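Local coordinates for purine nucleoside phosphorylase (Thermus thermophilus, PDB 6TK9), which catalyses the phosphate-dependent cleavage of purine nucleosides, probably including inosine and guanosine, to the free base and ribose 1-phosphate, at residues Gly99-Ala104 against Glu146-Arg151. Residues are numbered along the deposited sequence; the frame is centred on the assembly and turned at random.
Sequences GFFLGA and ERLGPR
Phe101 and Leu148 both turn CG to the position anti to the carbonyl carbon, beside the backbone N (chi1 -84° and -85°), and in this setting the ring reaches the leucine. From the last turn of helix 94-102 the Phe101 ring is carried, edge first, toward the loop that follows strand 124-133. There CE2 of Phe101 reaches CG of Leu148 at 4.1 Å, with CZ of the same ring 4.2 Å from it, so the branch point of the leucine sits against the ring rim, near its plane. The two side chains cross at about a right angle. Arg147 adds only its backbone: its carbonyl O is 4.5 Å from CZ of Phe101, again at the ring edge, while its guanidinium leads away to a salt bridge with Asp145 and a cation-pi contact with Tyr3. One face of the Phe101 ring is taken by its own neighbour, with CD2 of Phe100 4.2 Å above the ring centre. Ile6 and Leu222 touch both Phe101 and Leu148, which places the pair where helices 4-14 and 213-222 come together with the end of helix 94-102. That helix finishes in a Schellman motif at Gly103, just beyond the phenylalanine. With 95 Å² buried in all and no polar bond between the segments, the loop is joined to the helix end by van der Waals contact alone.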
ATOM      1  N   GLY A  99      34.853  14.761  14.139  1.00 40.43           N
ATOM      2  CA  GLY A  99      34.419  16.083  13.661  1.00 41.31           C
ATOM      3  C   GLY A  99      33.686  16.841  14.748  1.00 42.49           C
ATOM      4  O   GLY A  99      33.909  18.052  14.901  1.00 43.38           O
ATOM      5  N   PHE A 100      32.792  16.165  15.459  1.00 46.04           N
ATOM      6  CA  PHE A 100      31.938  16.802  16.493  1.00 46.45           C
ATOM      7  C   PHE A 100      32.835  17.285  17.637  1.00 44.79           C
ATOM      8  O   PHE A 100      32.602  18.374  18.164  1.00 42.44           O
ATOM      9  CB  PHE A 100      30.852  15.841  16.978  1.00 42.69           C
ATOM     10  CG  PHE A 100      29.960  16.415  18.044  1.00 38.36           C
ATOM     11  CD1 PHE A 100      28.913  17.261  17.714  1.00 38.66           C
ATOM     12  CD2 PHE A 100      30.165  16.100  19.375  1.00 35.72           C
ATOM     13  CE1 PHE A 100      28.081  17.780  18.694  1.00 35.47           C
ATOM     14  CE2 PHE A 100      29.347  16.633  20.359  1.00 35.54           C
ATOM     15  CZ  PHE A 100      28.316  17.479  20.018  1.00 35.54           C
ATOM     16  N   PHE A 101      33.835  16.484  17.988  1.00 46.20           N
ATOM     17  CA  PHE A 101      34.657  16.668  19.207  1.00 50.22           C
ATOM     18  C   PHE A 101      35.793  17.640  18.919  1.00 48.78           C
ATOM     19  O   PHE A 101      36.396  18.088  19.902  1.00 48.34           O
ATOM     20  CB  PHE A 101      35.163  15.324  19.726  1.00 53.04           C
ATOM     21  CG  PHE A 101      34.159  14.628  20.601  1.00 56.29           C
ATOM     22  CD1 PHE A 101      33.856  15.135  21.859  1.00 59.69           C
ATOM     23  CD2 PHE A 101      33.503  13.486  20.159  1.00 54.32           C
ATOM     24  CE1 PHE A 101      32.918  14.510  22.666  1.00 61.95           C
ATOM     25  CE2 PHE A 101      32.567  12.859  20.968  1.00 57.40           C
ATOM     26  CZ  PHE A 101      32.275  13.372  22.216  1.00 62.10           C
ATOM     27  N   LEU A 102      36.056  17.922  17.637  1.00 48.20           N
ATOM     28  CA  LEU A 102      36.904  19.049  17.160  1.00 47.89           C
ATOM     29  C   LEU A 102      36.147  20.376  17.324  1.00 51.92           C
ATOM     30  O   LEU A 102      36.827  21.428  17.436  1.00 54.27           O
ATOM     31  CB  LEU A 102      37.276  18.841  15.690  1.00 44.28           C
ATOM     32  CG  LEU A 102      38.376  17.823  15.419  1.00 46.81           C
ATOM     33  CD1 LEU A 102      38.469  17.511  13.933  1.00 49.01           C
ATOM     34  CD2 LEU A 102      39.718  18.312  15.943  1.00 47.27           C
ATOM     35  N   GLY A 103      34.805  20.338  17.308  1.00 49.51           N
ATOM     36  CA  GLY A 103      33.935  21.493  17.623  1.00 47.36           C
ATOM     37  C   GLY A 103      32.900  21.802  16.537  1.00 47.42           C
ATOM     38  O   GLY A 103      32.122  22.714  16.760  1.00 44.13           O
ATOM     39  N   ALA A 104      32.880  21.085  15.405  1.00 47.51           N
ATOM     40  CA  ALA A 104      31.769  21.123  14.423  1.00 48.30           C
ATOM     41  C   ALA A 104      30.472  20.615  15.079  1.00 52.38           C
ATOM     42  O   ALA A 104      30.310  19.390  15.151  1.00 63.02           O
ATOM     43  CB  ALA A 104      32.126  20.303  13.204  1.00 45.45           C
ATOM     44  N   GLU A 146      27.688   7.383  27.872  1.00 48.80           N
ATOM     45  CA  GLU A 146      26.812   8.548  28.189  1.00 53.48           C
ATOM     46  C   GLU A 146      27.522   9.859  27.825  1.00 53.48           C
ATOM     47  O   GLU A 146      26.833  10.883  27.702  1.00 54.43           O
ATOM     48  CB  GLU A 146      26.445   8.590  29.670  1.00 59.87           C
ATOM     49  CG  GLU A 146      25.616   7.415  30.126  1.00 71.04           C
ATOM     50  CD  GLU A 146      24.117   7.649  30.045  1.00 78.00           C
ATOM     51  OE1 GLU A 146      23.649   8.133  28.982  1.00 73.11           O
ATOM     52  OE2 GLU A 146      23.425   7.354  31.051  1.00 76.63           O
ATOM     53  N   ARG A 147      28.855   9.844  27.722  1.00 57.13           N
ATOM     54  CA  ARG A 147      29.667  11.049  27.402  1.00 54.12           C
ATOM     55  C   ARG A 147      29.411  11.482  25.964  1.00 54.94           C
ATOM     56  O   ARG A 147      29.534  12.688  25.710  1.00 59.49           O
ATOM     57  CB  ARG A 147      31.166  10.809  27.588  1.00 49.46           C
ATOM     58  CG  ARG A 147      31.570  10.625  29.041  1.00 48.29           C
ATOM     59  CD  ARG A 147      33.014  10.228  29.229  1.00 44.22           C
ATOM     60  NE  ARG A 147      33.345   8.939  28.657  1.00 45.63           N
ATOM     61  CZ  ARG A 147      34.526   8.350  28.797  1.00 49.38           C
ATOM     62  NH1 ARG A 147      35.479   8.941  29.497  1.00 50.76           N
ATOM     63  NH2 ARG A 147      34.751   7.172  28.248  1.00 45.31           N
ATOM     64  N   LEU A 148      29.108  10.544  25.060  1.00 54.24           N
ATOM     65  CA  LEU A 148      28.761  10.885  23.651  1.00 53.22           C
ATOM     66  C   LEU A 148      27.293  11.324  23.562  1.00 49.19           C
ATOM     67  O   LEU A 148      27.046  12.393  22.986  1.00 51.90           O
ATOM     68  CB  LEU A 148      29.039   9.703  22.727  1.00 51.47           C
ATOM     69  CG  LEU A 148      30.477   9.617  22.246  1.00 52.25           C
ATOM     70  CD1 LEU A 148      31.394   9.410  23.432  1.00 48.80           C
ATOM     71  CD2 LEU A 148      30.642   8.507  21.215  1.00 54.06           C
ATOM     72  N   GLY A 149      26.376  10.541  24.133  1.00 47.86           N
ATOM     73  CA  GLY A 149      24.919  10.751  24.033  1.00 47.88           C
ATOM     74  C   GLY A 149      24.134   9.646  24.728  1.00 47.65           C
ATOM     75  O   GLY A 149      24.731   8.790  25.398  1.00 50.25           O
ATOM     76  N   PRO A 150      22.779   9.640  24.597  1.00 45.55           N
ATOM     77  CA  PRO A 150      21.928   8.692  25.329  1.00 41.97           C
ATOM     78  C   PRO A 150      21.844   7.326  24.628  1.00 38.27           C
ATOM     79  O   PRO A 150      22.100   7.282  23.434  1.00 35.89           O
ATOM     80  CB  PRO A 150      20.568   9.412  25.332  1.00 43.66           C
ATOM     81  CG  PRO A 150      20.545  10.130  23.992  1.00 43.63           C
ATOM     82  CD  PRO A 150      21.990  10.543  23.740  1.00 43.64           C
ATOM     83  N   ARG A 151      21.492   6.279  25.386  1.00 36.80           N
ATOM     84  CA  ARG A 151      21.293   4.864  24.936  1.00 36.78           C
ATOM     85  C   ARG A 151      20.263   4.790  23.801  1.00 37.02           C
ATOM     86  O   ARG A 151      20.483   4.005  22.895  1.00 40.04           O
ATOM     87  CB  ARG A 151      20.822   4.012  26.120  1.00 38.08           C
ATOM     88  CG  ARG A 151      20.390   2.589  25.793  1.00 37.40           C
ATOM     89  CD  ARG A 151      21.521   1.635  25.427  1.00 37.68           C
ATOM     90  NE  ARG A 151      22.106   1.859  24.102  1.00 37.48           N
ATOM     91  CZ  ARG A 151      23.097   1.128  23.578  1.00 37.35           C
ATOM     92  NH1 ARG A 151      23.613   0.114  24.256  1.00 31.81           N
ATOM     93  NH2 ARG A 151      23.567   1.424  22.372  1.00 38.24           N
TER